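Local coordinates for protein SnoaL-like polyketide cyclase (Agrobacterium tumefaciens str. C58, PDB 3EHC) that is of unknown function but, as a SnoaL-like member of the NTF2 clan, may catalyse a polyketide cyclisation or a related reaction, at residues 70-81 and 95-106. Residues are numbered along the deposited sequence; the frame is centred on the assembly and turned at random.
Sequences TRLAARLFFDCT and RVQFCEHVFYDF
Leu72 pairs with Tyr104 and Cys80 with Val96 at the two ends of a run of backbone hydrogen bonds between strands 71-80 and 96-107, antiparallel neighbours in the curved sheet of an NTF2-like fold; Phe106 N to Thr70 O adds one more beyond Leu72.

On the face of Leu72, Leu76 and Phe78 the contacts are mainly apolar. Leu72 CD2 lies 3.7 Å from Tyr104 CD1, and Leu76 CD1 is 3.9 Å from Val102 CG1. Phe78 CB sits over one face of the Phe98 ring, 3.9 Å from its centroid, while the two rings, their planes at 23°, are slid past each other and barely overlap. With chi1 at 58°, Phe98 CG lies between its own backbone N and carbonyl carbon, and the ring reaches across to Phe78 and to Cys80 SG, 3.7 Å from Phe98 CE1. Helix 5-17 covers part of this face, where the Tyr104 hydroxyl is hydrogen-bonded to that of Tyr9; Glu100 OE2 is hydrogen-bonded to Ser116 OG on strand 110-118.

The other face, part of which packs on the second subunit, mixes polar pairs with apolar contacts such as Ala73 CB against the Phe103 ring. Arg75, its chain extended with CG anti to the backbone N (chi1 175°), runs beside His101 and donates from NH1 to His101 NE2 at 2.9 Å, nearly in both planes. Glu63 forms a salt bridge with Arg75 NE. Asp79 OD1 receives a nearly straight bond from Gln97 NE2 (2.7 Å), arriving from above the carboxylate plane, and a weak, bent one from Arg95 NH1 within a salt bridge.

Because Arg75 NH1 donates to NE2, that nitrogen acts as acceptor and the His101 proton would lie on ND1, consistent with ND1 bonding His101 O of the second subunit and linking this pair to the dimer interface.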
ATOM      1  N   THR B  70       9.187  -7.021  14.070  1.00 41.87           N
ATOM      2  CA  THR B  70       9.219  -8.038  13.014  1.00 40.80           C
ATOM      3  C   THR B  70       8.759  -7.551  11.660  1.00 40.40           C
ATOM      4  O   THR B  70       8.991  -8.234  10.667  1.00 38.82           O
ATOM      5  CB  THR B  70       8.412  -9.318  13.414  1.00 42.00           C
ATOM      6  OG1 THR B  70       7.018  -9.012  13.546  1.00 46.13           O
ATOM      7  CG2 THR B  70       8.966  -9.921  14.735  1.00 40.75           C
ATOM      8  N   ARG B  71       8.119  -6.388  11.595  1.00 39.48           N
ATOM      9  CA  ARG B  71       7.494  -5.965  10.347  1.00 39.66           C
ATOM     10  C   ARG B  71       7.822  -4.526   9.984  1.00 36.80           C
ATOM     11  O   ARG B  71       8.050  -3.692  10.854  1.00 34.38           O
ATOM     12  CB  ARG B  71       5.987  -6.150  10.446  1.00 39.89           C
ATOM     13  CG  ARG B  71       5.522  -7.583  10.676  1.00 43.57           C
ATOM     14  CD  ARG B  71       3.992  -7.649  10.717  1.00 49.38           C
ATOM     15  NE  ARG B  71       3.453  -8.631   9.767  1.00 55.28           N
ATOM     16  CZ  ARG B  71       2.976  -9.838  10.090  1.00 56.58           C
ATOM     17  NH1 ARG B  71       2.949 -10.248  11.362  1.00 58.25           N
ATOM     18  NH2 ARG B  71       2.532 -10.652   9.128  1.00 59.77           N
ATOM     19  N   LEU B  72       7.843  -4.252   8.683  1.00 35.62           N
ATOM     20  CA  LEU B  72       8.041  -2.880   8.179  1.00 35.51           C
ATOM     21  C   LEU B  72       7.062  -2.622   7.034  1.00 34.49           C
ATOM     22  O   LEU B  72       6.850  -3.496   6.182  1.00 32.32           O
ATOM     23  CB  LEU B  72       9.508  -2.623   7.752  1.00 33.00           C
ATOM     24  CG  LEU B  72       9.894  -1.249   7.177  1.00 35.72           C
ATOM     25  CD1 LEU B  72      11.303  -0.876   7.533  1.00 29.07           C
ATOM     26  CD2 LEU B  72       9.695  -1.216   5.624  1.00 29.54           C
ATOM     27  N   ALA B  73       6.432  -1.446   7.064  1.00 33.30           N
ATOM     28  CA  ALA B  73       5.592  -0.970   5.970  1.00 33.03           C
ATOM     29  C   ALA B  73       6.257   0.282   5.387  1.00 33.67           C
ATOM     30  O   ALA B  73       6.643   1.199   6.144  1.00 32.33           O
ATOM     31  CB  ALA B  73       4.213  -0.655   6.488  1.00 30.94           C
ATOM     32  N   ALA B  74       6.394   0.316   4.056  1.00 32.09           N
ATOM     33  CA  ALA B  74       7.009   1.454   3.345  1.00 32.28           C
ATOM     34  C   ALA B  74       6.057   2.048   2.303  1.00 32.08           C
ATOM     35  O   ALA B  74       5.399   1.311   1.576  1.00 31.81           O
ATOM     36  CB  ALA B  74       8.328   1.018   2.673  1.00 29.58           C
ATOM     37  N   ARG B  75       5.959   3.379   2.269  1.00 32.05           N
ATOM     38  CA  ARG B  75       5.462   4.096   1.103  1.00 32.00           C
ATOM     39  C   ARG B  75       6.688   4.574   0.331  1.00 33.39           C
ATOM     40  O   ARG B  75       7.419   5.420   0.804  1.00 33.30           O
ATOM     41  CB  ARG B  75       4.580   5.272   1.493  1.00 29.74           C
ATOM     42  CG  ARG B  75       4.134   6.122   0.329  1.00 29.87           C
ATOM     43  CD  ARG B  75       3.257   7.249   0.904  1.00 34.08           C
ATOM     44  NE  ARG B  75       3.048   8.347  -0.018  1.00 31.68           N
ATOM     45  CZ  ARG B  75       2.146   8.319  -0.994  1.00 36.66           C
ATOM     46  NH1 ARG B  75       1.341   7.265  -1.180  1.00 33.24           N
ATOM     47  NH2 ARG B  75       2.018   9.362  -1.755  1.00 34.60           N
ATOM     48  N   LEU B  76       6.881   3.998  -0.853  1.00 35.94           N
ATOM     49  CA  LEU B  76       7.959   4.312  -1.763  1.00 35.82           C
ATOM     50  C   LEU B  76       7.372   5.147  -2.886  1.00 37.38           C
ATOM     51  O   LEU B  76       6.297   4.816  -3.404  1.00 36.16           O
ATOM     52  CB  LEU B  76       8.498   3.022  -2.384  1.00 37.17           C
ATOM     53  CG  LEU B  76       8.981   1.946  -1.414  1.00 36.37           C
ATOM     54  CD1 LEU B  76       9.197   0.579  -2.086  1.00 42.74           C
ATOM     55  CD2 LEU B  76      10.228   2.495  -0.826  1.00 32.26           C
ATOM     56  N   PHE B  77       8.107   6.187  -3.271  1.00 35.17           N
ATOM     57  CA  PHE B  77       7.749   7.088  -4.327  1.00 36.36           C
ATOM     58  C   PHE B  77       8.735   6.910  -5.499  1.00 36.09           C
ATOM     59  O   PHE B  77       9.961   6.873  -5.302  1.00 35.23           O
ATOM     60  CB  PHE B  77       7.761   8.530  -3.798  1.00 39.88           C
ATOM     61  CG  PHE B  77       7.638   9.553  -4.888  1.00 46.67           C
ATOM     62  CD1 PHE B  77       6.471   9.627  -5.638  1.00 47.02           C
ATOM     63  CD2 PHE B  77       8.708  10.402  -5.203  1.00 51.57           C
ATOM     64  CE1 PHE B  77       6.338  10.531  -6.661  1.00 46.41           C
ATOM     65  CE2 PHE B  77       8.584  11.336  -6.246  1.00 51.75           C
ATOM     66  CZ  PHE B  77       7.399  11.392  -6.978  1.00 49.90           C
ATOM     67  N   PHE B  78       8.171   6.737  -6.697  1.00 35.35           N
ATOM     68  CA  PHE B  78       8.941   6.571  -7.931  1.00 34.21           C
ATOM     69  C   PHE B  78       8.653   7.685  -8.897  1.00 34.03           C
ATOM     70  O   PHE B  78       7.511   8.114  -9.048  1.00 35.23           O
ATOM     71  CB  PHE B  78       8.610   5.244  -8.604  1.00 32.82           C
ATOM     72  CG  PHE B  78       8.995   4.053  -7.798  1.00 32.85           C
ATOM     73  CD1 PHE B  78      10.285   3.548  -7.860  1.00 34.96           C
ATOM     74  CD2 PHE B  78       8.043   3.412  -6.970  1.00 38.17           C
ATOM     75  CE1 PHE B  78      10.642   2.433  -7.100  1.00 34.14           C
ATOM     76  CE2 PHE B  78       8.365   2.300  -6.235  1.00 30.51           C
ATOM     77  CZ  PHE B  78       9.657   1.799  -6.288  1.00 37.03           C
ATOM     78  N   ASP B  79       9.722   8.152  -9.528  1.00 35.10           N
ATOM     79  CA  ASP B  79       9.691   9.145 -10.575  1.00 34.35           C
ATOM     80  C   ASP B  79      10.695   8.645 -11.628  1.00 34.79           C
ATOM     81  O   ASP B  79      11.893   8.793 -11.475  1.00 33.33           O
ATOM     82  CB  ASP B  79      10.094  10.496  -9.965  1.00 35.45           C
ATOM     83  CG  ASP B  79       9.936  11.673 -10.918  1.00 36.97           C
ATOM     84  OD1 ASP B  79       9.562  11.484 -12.090  1.00 37.98           O
ATOM     85  OD2 ASP B  79      10.178  12.816 -10.464  1.00 38.32           O
ATOM     86  N   CYS B  80      10.185   7.982 -12.655  1.00 35.04           N
ATOM     87  CA  CYS B  80      11.012   7.155 -13.513  1.00 34.26           C
ATOM     88  C   CYS B  80      10.427   7.038 -14.929  1.00 32.97           C
ATOM     89  O   CYS B  80       9.372   7.618 -15.213  1.00 30.82           O
ATOM     90  CB  CYS B  80      11.198   5.798 -12.844  1.00 33.42           C
ATOM     91  SG  CYS B  80       9.683   4.947 -12.569  1.00 35.67           S
ATOM     92  N   THR B  81      11.125   6.297 -15.798  1.00 34.62           N
ATOM     93  CA  THR B  81      10.872   6.305 -17.229  1.00 33.80           C
ATOM     94  C   THR B  81      10.890   4.859 -17.767  1.00 33.66           C
ATOM     95  O   THR B  81      11.896   4.381 -18.272  1.00 32.78           O
ATOM     96  CB  THR B  81      11.916   7.258 -17.940  1.00 33.75           C
ATOM     97  OG1 THR B  81      12.165   8.440 -17.149  1.00 30.40           O
ATOM     98  CG2 THR B  81      11.465   7.695 -19.307  1.00 29.37           C
ATOM     99  N   ARG B  95       8.097   9.740 -18.713  1.00 33.99           N
ATOM    100  CA  ARG B  95       8.337   9.853 -17.281  1.00 34.11           C
ATOM    101  C   ARG B  95       7.032   9.890 -16.482  1.00 34.47           C
ATOM    102  O   ARG B  95       6.120  10.672 -16.796  1.00 35.37           O
ATOM    103  CB  ARG B  95       9.131  11.128 -16.974  1.00 33.34           C
ATOM    104  CG  ARG B  95       9.339  11.365 -15.476  1.00 36.74           C
ATOM    105  CD  ARG B  95      10.361  12.455 -15.211  1.00 35.49           C
ATOM    106  NE  ARG B  95      11.693  11.861 -15.342  1.00 45.26           N
ATOM    107  CZ  ARG B  95      12.598  11.741 -14.365  1.00 49.02           C
ATOM    108  NH1 ARG B  95      12.339  12.225 -13.152  1.00 51.02           N
ATOM    109  NH2 ARG B  95      13.797  11.172 -14.604  1.00 45.10           N
ATOM    110  N   VAL B  96       6.941   9.058 -15.445  1.00 34.87           N
ATOM    111  CA  VAL B  96       5.710   8.935 -14.674  1.00 33.05           C
ATOM    112  C   VAL B  96       6.070   8.845 -13.206  1.00 34.09           C
ATOM    113  O   VAL B  96       7.154   8.421 -12.856  1.00 33.88           O
ATOM    114  CB  VAL B  96       4.846   7.700 -15.119  1.00 35.78           C
ATOM    115  CG1 VAL B  96       4.186   7.916 -16.547  1.00 29.99           C
ATOM    116  CG2 VAL B  96       5.665   6.413 -15.065  1.00 30.26           C
ATOM    117  N   GLN B  97       5.166   9.316 -12.352  1.00 35.14           N
ATOM    118  CA  GLN B  97       5.329   9.256 -10.914  1.00 35.47           C
ATOM    119  C   GLN B  97       4.223   8.374 -10.322  1.00 35.38           C
ATOM    120  O   GLN B  97       3.050   8.511 -10.657  1.00 37.30           O
ATOM    121  CB  GLN B  97       5.273  10.634 -10.256  1.00 35.97           C
ATOM    122  CG  GLN B  97       6.382  11.582 -10.646  1.00 33.24           C
ATOM    123  CD  GLN B  97       6.088  12.217 -11.972  1.00 35.99           C
ATOM    124  OE1 GLN B  97       4.948  12.552 -12.236  1.00 39.99           O
ATOM    125  NE2 GLN B  97       7.102  12.355 -12.829  1.00 30.79           N
ATOM    126  N   PHE B  98       4.608   7.456  -9.468  1.00 34.58           N
ATOM    127  CA  PHE B  98       3.646   6.604  -8.798  1.00 35.23           C
ATOM    128  C   PHE B  98       4.252   6.063  -7.525  1.00 35.31           C
ATOM    129  O   PHE B  98       5.465   5.994  -7.382  1.00 33.32           O
ATOM    130  CB  PHE B  98       3.255   5.429  -9.698  1.00 36.36           C
ATOM    131  CG  PHE B  98       4.416   4.585 -10.133  1.00 34.50           C
ATOM    132  CD1 PHE B  98       5.147   4.921 -11.251  1.00 34.58           C
ATOM    133  CD2 PHE B  98       4.765   3.450  -9.436  1.00 36.04           C
ATOM    134  CE1 PHE B  98       6.218   4.169 -11.643  1.00 35.28           C
ATOM    135  CE2 PHE B  98       5.828   2.689  -9.840  1.00 36.67           C
ATOM    136  CZ  PHE B  98       6.560   3.047 -10.947  1.00 35.20           C
ATOM    137  N   CYS B  99       3.396   5.664  -6.597  0.50 36.06           N
ATOM    138  CA  CYS B  99       3.871   5.093  -5.347  0.50 34.94           C
ATOM    139  C   CYS B  99       3.607   3.601  -5.284  0.50 35.29           C
ATOM    140  O   CYS B  99       2.779   3.064  -6.019  0.50 32.97           O
ATOM    141  CB  CYS B  99       3.221   5.784  -4.160  0.50 33.89           C
ATOM    142  SG  CYS B  99       3.770   7.444  -3.924  0.50 26.11           S
ATOM    143  N   GLU B 100       4.351   2.954  -4.398  1.00 35.64           N
ATOM    144  CA  GLU B 100       4.163   1.555  -4.046  1.00 39.53           C
ATOM    145  C   GLU B 100       4.030   1.500  -2.516  1.00 36.97           C
ATOM    146  O   GLU B 100       4.817   2.128  -1.799  1.00 35.50           O
ATOM    147  CB  GLU B 100       5.365   0.728  -4.472  1.00 38.57           C
ATOM    148  CG  GLU B 100       5.200  -0.782  -4.259  1.00 43.59           C
ATOM    149  CD  GLU B 100       6.511  -1.562  -4.440  1.00 47.41           C
ATOM    150  OE1 GLU B 100       7.493  -0.996  -4.963  1.00 58.20           O
ATOM    151  OE2 GLU B 100       6.556  -2.756  -4.061  1.00 60.21           O
ATOM    152  N   HIS B 101       3.019   0.774  -2.039  1.00 36.22           N
ATOM    153  CA  HIS B 101       2.829   0.512  -0.613  1.00 33.85           C
ATOM    154  C   HIS B 101       3.092  -0.957  -0.342  1.00 32.80           C
ATOM    155  O   HIS B 101       2.419  -1.839  -0.862  1.00 31.00           O
ATOM    156  CB  HIS B 101       1.429   0.847  -0.177  1.00 31.06           C
ATOM    157  CG  HIS B 101       1.150   2.317  -0.158  1.00 31.72           C
ATOM    158  ND1 HIS B 101       0.007   2.849   0.391  1.00 32.92           N
ATOM    159  CD2 HIS B 101       1.867   3.363  -0.627  1.00 30.08           C
ATOM    160  CE1 HIS B 101       0.037   4.163   0.277  1.00 35.34           C
ATOM    161  NE2 HIS B 101       1.158   4.499  -0.336  1.00 32.75           N
ATOM    162  N   VAL B 102       4.067  -1.218   0.509  1.00 32.65           N
ATOM    163  CA  VAL B 102       4.578  -2.568   0.655  1.00 33.85           C
ATOM    164  C   VAL B 102       4.806  -2.912   2.133  1.00 33.77           C
ATOM    165  O   VAL B 102       5.284  -2.101   2.909  1.00 32.85           O
ATOM    166  CB  VAL B 102       5.851  -2.765  -0.257  1.00 34.71           C
ATOM    167  CG1 VAL B 102       6.833  -1.671  -0.004  1.00 34.85           C
ATOM    168  CG2 VAL B 102       6.472  -4.214  -0.141  1.00 29.01           C
ATOM    169  N   PHE B 103       4.382  -4.117   2.493  1.00 34.08           N
ATOM    170  CA  PHE B 103       4.605  -4.724   3.817  1.00 34.28           C
ATOM    171  C   PHE B 103       5.677  -5.821   3.734  1.00 34.72           C
ATOM    172  O   PHE B 103       5.683  -6.623   2.796  1.00 33.48           O
ATOM    173  CB  PHE B 103       3.297  -5.342   4.367  1.00 34.64           C
ATOM    174  CG  PHE B 103       2.292  -4.333   4.780  1.00 32.76           C
ATOM    175  CD1 PHE B 103       1.440  -3.763   3.836  1.00 35.20           C
ATOM    176  CD2 PHE B 103       2.212  -3.888   6.099  1.00 35.34           C
ATOM    177  CE1 PHE B 103       0.545  -2.781   4.201  1.00 31.52           C
ATOM    178  CE2 PHE B 103       1.270  -2.891   6.454  1.00 29.20           C
ATOM    179  CZ  PHE B 103       0.470  -2.360   5.514  1.00 31.79           C
ATOM    180  N   TYR B 104       6.573  -5.831   4.714  1.00 36.30           N
ATOM    181  CA  TYR B 104       7.615  -6.850   4.835  1.00 36.77           C
ATOM    182  C   TYR B 104       7.526  -7.553   6.181  1.00 36.72           C
ATOM    183  O   TYR B 104       7.379  -6.907   7.222  1.00 34.45           O
ATOM    184  CB  TYR B 104       9.012  -6.249   4.712  1.00 36.68           C
ATOM    185  CG  TYR B 104       9.268  -5.447   3.446  1.00 38.63           C
ATOM    186  CD1 TYR B 104       8.938  -4.100   3.388  1.00 32.42           C
ATOM    187  CD2 TYR B 104       9.844  -6.038   2.316  1.00 37.07           C
ATOM    188  CE1 TYR B 104       9.182  -3.346   2.259  1.00 37.18           C
ATOM    189  CE2 TYR B 104      10.081  -5.288   1.148  1.00 35.83           C
ATOM    190  CZ  TYR B 104       9.750  -3.929   1.137  1.00 42.02           C
ATOM    191  OH  TYR B 104       9.975  -3.147   0.018  1.00 39.08           O
ATOM    192  N   ASP B 105       7.594  -8.882   6.141  1.00 37.74           N
ATOM    193  CA  ASP B 105       7.730  -9.683   7.334  1.00 38.38           C
ATOM    194  C   ASP B 105       9.204 -10.092   7.335  1.00 37.64           C
ATOM    195  O   ASP B 105       9.685 -10.675   6.367  1.00 38.42           O
ATOM    196  CB  ASP B 105       6.740 -10.857   7.284  1.00 39.13           C
ATOM    197  CG  ASP B 105       6.620 -11.630   8.604  1.00 50.42           C
ATOM    198  OD1 ASP B 105       6.944 -11.122   9.731  1.00 55.48           O
ATOM    199  OD2 ASP B 105       6.186 -12.807   8.489  1.00 54.32           O
ATOM    200  N   PHE B 106       9.919  -9.718   8.398  1.00 37.05           N
ATOM    201  CA  PHE B 106      11.336 -10.038   8.576  1.00 37.02           C
ATOM    202  C   PHE B 106      11.487 -11.275   9.456  1.00 39.75           C
ATOM    203  O   PHE B 106      10.706 -11.479  10.388  1.00 40.18           O
ATOM    204  CB  PHE B 106      12.089  -8.869   9.217  1.00 36.57           C
ATOM    205  CG  PHE B 106      12.515  -7.823   8.248  1.00 34.23           C
ATOM    206  CD1 PHE B 106      11.612  -6.842   7.825  1.00 35.63           C
ATOM    207  CD2 PHE B 106      13.809  -7.820   7.737  1.00 32.11           C
ATOM    208  CE1 PHE B 106      11.986  -5.874   6.914  1.00 32.91           C
ATOM    209  CE2 PHE B 106      14.200  -6.866   6.833  1.00 37.47           C
ATOM    210  CZ  PHE B 106      13.274  -5.876   6.418  1.00 40.94           C
TER